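Local coordinates for protein STU0660 (Streptococcus thermophilus, PDB 3ZTH) that probably binds double-stranded DNA as a large Csn2 protein of the CRISPR-Cas bacterial immune system, and carries magnesium ions, at residues L115-E126 against L144-L154. Residues are numbered along the deposited sequence; the frame is centred on the assembly and turned at random.
Sequences LEKINEQVELIE and LENLPLTLDQL
Leu149 carries the tight part of this contact, lying against one face of helix 115-126 between Leu115, Ile118 and Asn119. Its CD1 meets CG2 of Ile118 at 3.8 Å, and the beta-branch suits that place: with chi1 at -73°, CG2 stands opposite the backbone N and turns to the leucine, while CG1 carries CD1 toward Leu154. Leu115 is long enough to do two jobs, its CD2 resting on the Leu149 backbone and its CG lying 3.7 Å from Leu151 CD2. Asn119 reaches across from the helix, and its OD1 accepts from Leu149 N at 2.8 Å, the donor somewhat tilted from the carbonyl plane, which satisfies a backbone N-H in the loop. The same OD1 lies beside CA and CB of Pro148; proline has no backbone N-H, so this place in the extended loop needs no acceptor for one.

The far end is more polar and opens to solvent at Glu123, while Val122 CG1 covers CB of Asn146 from the buried side. Asn146 points its amide at the helix between two glutamates. Its ND2 gives a nearly straight bond to Glu123 OE1, met from above the carboxylate plane, the two planes being 79° apart; the 2.5 Å between ND2 and OE1 is unusually short and its exact value doubtful. Glu126 stretches out to the strand, CG opposite its backbone N (chi1 -179°), and its OE2 takes a weak bond from Asn146 N at 2.8 Å.

Thr150 N-caps the following helix through Gln153 N. Residues 144-146 run nearly antiparallel to helix residues 115-126, and the loop then follows the same helix to helix 151-157, in an arm far from the magnesium sites; residues 144-146 continue as an antiparallel ladder with a strand of the second subunit, whose His114 bonds Gln121 on the helix.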
loop_
_atom_site.group_PDB
_atom_site.type_symbol
_atom_site.label_atom_id
_atom_site.label_comp_id
_atom_site.label_asym_id
_atom_site.label_seq_id
_atom_site.Cartn_x
_atom_site.Cartn_y
_atom_site.Cartn_z
ATOM N N LEU A 115 32.038 -7.715 4.777
ATOM C CA LEU A 115 30.990 -7.341 3.839
ATOM C C LEU A 115 31.427 -7.824 2.459
ATOM O O LEU A 115 30.635 -8.383 1.694
ATOM C CB LEU A 115 30.813 -5.821 3.799
ATOM C CG LEU A 115 29.390 -5.250 3.792
ATOM C CD1 LEU A 115 29.409 -3.876 3.131
ATOM C CD2 LEU A 115 28.442 -6.178 3.052
ATOM N N GLU A 116 32.701 -7.599 2.154
ATOM C CA GLU A 116 33.263 -8.001 0.876
ATOM C C GLU A 116 33.176 -9.505 0.704
ATOM O O GLU A 116 32.811 -9.989 -0.365
ATOM C CB GLU A 116 34.711 -7.540 0.773
ATOM C CG GLU A 116 34.848 -6.029 0.734
ATOM C CD GLU A 116 36.292 -5.575 0.681
ATOM O OE1 GLU A 116 37.020 -5.997 -0.247
ATOM O OE2 GLU A 116 36.697 -4.791 1.567
ATOM N N LYS A 117 33.505 -10.246 1.752
ATOM C CA LYS A 117 33.433 -11.697 1.670
ATOM C C LYS A 117 31.987 -12.137 1.470
ATOM O O LYS A 117 31.723 -13.116 0.767
ATOM C CB LYS A 117 34.005 -12.343 2.933
ATOM C CG LYS A 117 35.508 -12.163 3.086
ATOM C CD LYS A 117 36.041 -12.903 4.306
ATOM C CE LYS A 117 35.794 -14.408 4.202
ATOM N NZ LYS A 117 36.317 -15.157 5.391
ATOM N N ILE A 118 31.054 -11.410 2.083
ATOM C CA ILE A 118 29.633 -11.737 1.959
ATOM C C ILE A 118 29.140 -11.480 0.543
ATOM O O ILE A 118 28.382 -12.275 -0.005
ATOM C CB ILE A 118 28.755 -10.923 2.946
ATOM C CG1 ILE A 118 28.950 -11.442 4.371
ATOM C CG2 ILE A 118 27.283 -11.037 2.554
ATOM C CD1 ILE A 118 28.120 -10.712 5.409
ATOM N N ASN A 119 29.566 -10.369 -0.044
ATOM C CA ASN A 119 29.157 -10.049 -1.401
ATOM C C ASN A 119 29.804 -10.995 -2.406
ATOM O O ASN A 119 29.363 -11.091 -3.551
ATOM C CB ASN A 119 29.506 -8.599 -1.740
ATOM C CG ASN A 119 28.552 -7.615 -1.103
ATOM O OD1 ASN A 119 27.341 -7.824 -1.106
ATOM N ND2 ASN A 119 29.088 -6.531 -0.561
ATOM N N GLU A 120 30.850 -11.696 -1.980
ATOM C CA GLU A 120 31.515 -12.638 -2.861
ATOM C C GLU A 120 30.684 -13.908 -2.898
ATOM O O GLU A 120 30.570 -14.556 -3.934
ATOM C CB GLU A 120 32.933 -12.936 -2.372
ATOM C CG GLU A 120 33.863 -11.738 -2.462
ATOM C CD GLU A 120 35.320 -12.099 -2.208
ATOM O OE1 GLU A 120 35.602 -12.804 -1.211
ATOM O OE2 GLU A 120 36.185 -11.666 -3.003
ATOM N N GLN A 121 30.100 -14.268 -1.764
ATOM C CA GLN A 121 29.255 -15.450 -1.713
ATOM C C GLN A 121 27.958 -15.168 -2.465
ATOM O O GLN A 121 27.296 -16.080 -2.954
ATOM C CB GLN A 121 28.952 -15.822 -0.268
ATOM C CG GLN A 121 30.148 -16.388 0.443
ATOM C CD GLN A 121 30.706 -17.585 -0.283
ATOM O OE1 GLN A 121 30.011 -18.587 -0.474
ATOM N NE2 GLN A 121 31.964 -17.490 -0.703
ATOM N N VAL A 122 27.600 -13.892 -2.550
ATOM C CA VAL A 122 26.399 -13.487 -3.260
ATOM C C VAL A 122 26.689 -13.651 -4.748
ATOM O O VAL A 122 25.947 -14.325 -5.461
ATOM C CB VAL A 122 26.036 -12.015 -2.947
ATOM C CG1 VAL A 122 24.978 -11.511 -3.917
ATOM C CG2 VAL A 122 25.528 -11.908 -1.518
ATOM N N GLU A 123 27.781 -13.040 -5.203
ATOM C CA GLU A 123 28.196 -13.125 -6.600
ATOM C C GLU A 123 28.302 -14.578 -7.031
ATOM O O GLU A 123 28.176 -14.890 -8.211
ATOM C CB GLU A 123 29.545 -12.438 -6.791
ATOM C CG GLU A 123 29.492 -10.941 -6.575
ATOM C CD GLU A 123 28.928 -10.204 -7.768
ATOM O OE1 GLU A 123 27.964 -10.715 -8.379
ATOM O OE2 GLU A 123 29.444 -9.111 -8.090
ATOM N N LEU A 124 28.541 -15.466 -6.072
ATOM C CA LEU A 124 28.639 -16.885 -6.377
ATOM C C LEU A 124 27.239 -17.466 -6.504
ATOM O O LEU A 124 26.960 -18.232 -7.425
ATOM C CB LEU A 124 29.407 -17.641 -5.288
ATOM C CG LEU A 124 30.892 -17.327 -5.077
ATOM C CD1 LEU A 124 31.476 -18.378 -4.140
ATOM C CD2 LEU A 124 31.640 -17.322 -6.409
ATOM N N ILE A 125 26.357 -17.101 -5.577
ATOM C CA ILE A 125 24.989 -17.601 -5.621
ATOM C C ILE A 125 24.325 -17.156 -6.924
ATOM O O ILE A 125 23.507 -17.882 -7.485
ATOM C CB ILE A 125 24.170 -17.109 -4.403
ATOM C CG1 ILE A 125 24.746 -17.715 -3.119
ATOM C CG2 ILE A 125 22.713 -17.528 -4.541
ATOM C CD1 ILE A 125 24.004 -17.321 -1.856
ATOM N N GLU A 126 24.696 -15.975 -7.410
ATOM C CA GLU A 126 24.148 -15.459 -8.660
ATOM C C GLU A 126 24.594 -16.333 -9.829
ATOM O O GLU A 126 23.772 -16.885 -10.559
ATOM C CB GLU A 126 24.617 -14.022 -8.909
ATOM C CG GLU A 126 24.056 -13.412 -10.185
ATOM C CD GLU A 126 24.658 -12.059 -10.518
ATOM O OE1 GLU A 126 25.862 -12.003 -10.839
ATOM O OE2 GLU A 126 23.929 -11.048 -10.462
ATOM N N LEU A 144 19.428 -13.026 -13.592
ATOM C CA LEU A 144 19.266 -12.301 -12.350
ATOM C C LEU A 144 20.533 -11.503 -12.058
ATOM O O LEU A 144 21.643 -12.001 -12.218
ATOM C CB LEU A 144 18.994 -13.290 -11.220
ATOM C CG LEU A 144 17.677 -14.056 -11.356
ATOM C CD1 LEU A 144 17.648 -15.217 -10.386
ATOM C CD2 LEU A 144 16.514 -13.117 -11.097
ATOM N N GLU A 145 20.359 -10.249 -11.666
ATOM C CA GLU A 145 21.486 -9.402 -11.312
ATOM C C GLU A 145 21.371 -9.164 -9.813
ATOM O O GLU A 145 20.264 -9.056 -9.273
ATOM C CB GLU A 145 21.440 -8.079 -12.079
ATOM C CG GLU A 145 21.998 -8.189 -13.486
ATOM C CD GLU A 145 21.729 -6.959 -14.332
ATOM O OE1 GLU A 145 21.961 -5.830 -13.841
ATOM O OE2 GLU A 145 21.295 -7.128 -15.496
ATOM N N ASN A 146 22.505 -9.102 -9.128
ATOM C CA ASN A 146 22.454 -8.903 -7.696
ATOM C C ASN A 146 22.777 -7.488 -7.277
ATOM O O ASN A 146 23.647 -6.831 -7.846
ATOM C CB ASN A 146 23.400 -9.870 -6.989
ATOM C CG ASN A 146 24.841 -9.616 -7.331
ATOM O OD1 ASN A 146 25.371 -8.534 -7.076
ATOM N ND2 ASN A 146 25.491 -10.613 -7.918
ATOM N N LEU A 147 22.031 -7.020 -6.285
ATOM C CA LEU A 147 22.247 -5.705 -5.720
ATOM C C LEU A 147 23.096 -6.014 -4.498
ATOM O O LEU A 147 22.613 -6.587 -3.524
ATOM C CB LEU A 147 20.927 -5.076 -5.281
ATOM C CG LEU A 147 21.099 -3.724 -4.584
ATOM C CD1 LEU A 147 21.666 -2.723 -5.590
ATOM C CD2 LEU A 147 19.766 -3.238 -4.022
ATOM N N PRO A 148 24.379 -5.651 -4.541
ATOM C CA PRO A 148 25.286 -5.907 -3.422
ATOM C C PRO A 148 24.730 -5.445 -2.075
ATOM O O PRO A 148 24.057 -4.414 -1.986
ATOM C CB PRO A 148 26.545 -5.146 -3.824
ATOM C CG PRO A 148 25.997 -3.997 -4.614
ATOM C CD PRO A 148 24.966 -4.682 -5.480
ATOM N N LEU A 149 25.017 -6.224 -1.034
ATOM C CA LEU A 149 24.575 -5.924 0.322
ATOM C C LEU A 149 25.307 -4.742 0.939
ATOM O O LEU A 149 26.463 -4.476 0.623
ATOM C CB LEU A 149 24.764 -7.141 1.221
ATOM C CG LEU A 149 23.601 -8.127 1.252
ATOM C CD1 LEU A 149 23.949 -9.342 2.100
ATOM C CD2 LEU A 149 22.384 -7.417 1.820
ATOM N N THR A 150 24.611 -4.027 1.813
ATOM C CA THR A 150 25.190 -2.889 2.510
ATOM C C THR A 150 25.019 -3.163 3.999
ATOM O O THR A 150 24.126 -3.914 4.400
ATOM C CB THR A 150 24.469 -1.572 2.169
ATOM O OG1 THR A 150 23.097 -1.667 2.566
ATOM C CG2 THR A 150 24.550 -1.286 0.681
ATOM N N LEU A 151 25.875 -2.565 4.819
ATOM C CA LEU A 151 25.780 -2.760 6.258
ATOM C C LEU A 151 24.480 -2.147 6.750
ATOM O O LEU A 151 23.778 -2.741 7.567
ATOM C CB LEU A 151 26.997 -2.140 6.945
ATOM C CG LEU A 151 28.265 -2.896 6.519
ATOM C CD1 LEU A 151 29.523 -2.135 6.899
ATOM C CD2 LEU A 151 28.244 -4.285 7.151
ATOM N N ASP A 152 24.142 -0.969 6.234
ATOM C CA ASP A 152 22.896 -0.328 6.623
ATOM C C ASP A 152 21.765 -1.329 6.441
ATOM O O ASP A 152 20.866 -1.425 7.267
ATOM C CB ASP A 152 22.615 0.894 5.756
ATOM C CG ASP A 152 21.210 1.432 5.965
ATOM O OD1 ASP A 152 20.931 2.000 7.043
ATOM O OD2 ASP A 152 20.370 1.266 5.054
ATOM N N GLN A 153 21.821 -2.075 5.345
ATOM C CA GLN A 153 20.809 -3.075 5.045
ATOM C C GLN A 153 20.843 -4.214 6.055
ATOM O O GLN A 153 19.801 -4.656 6.542
ATOM C CB GLN A 153 21.024 -3.618 3.641
ATOM C CG GLN A 153 20.057 -4.708 3.252
ATOM C CD GLN A 153 20.230 -5.132 1.812
ATOM O OE1 GLN A 153 19.600 -6.089 1.360
ATOM N NE2 GLN A 153 21.085 -4.418 1.074
ATOM N N LEU A 154 22.043 -4.692 6.366
ATOM C CA LEU A 154 22.202 -5.767 7.342
ATOM C C LEU A 154 21.687 -5.348 8.720
ATOM O O LEU A 154 20.968 -6.097 9.386
ATOM C CB LEU A 154 23.674 -6.167 7.468
ATOM C CG LEU A 154 24.182 -7.322 6.609
ATOM C CD1 LEU A 154 25.580 -7.696 7.075
ATOM C CD2 LEU A 154 23.252 -8.523 6.739
#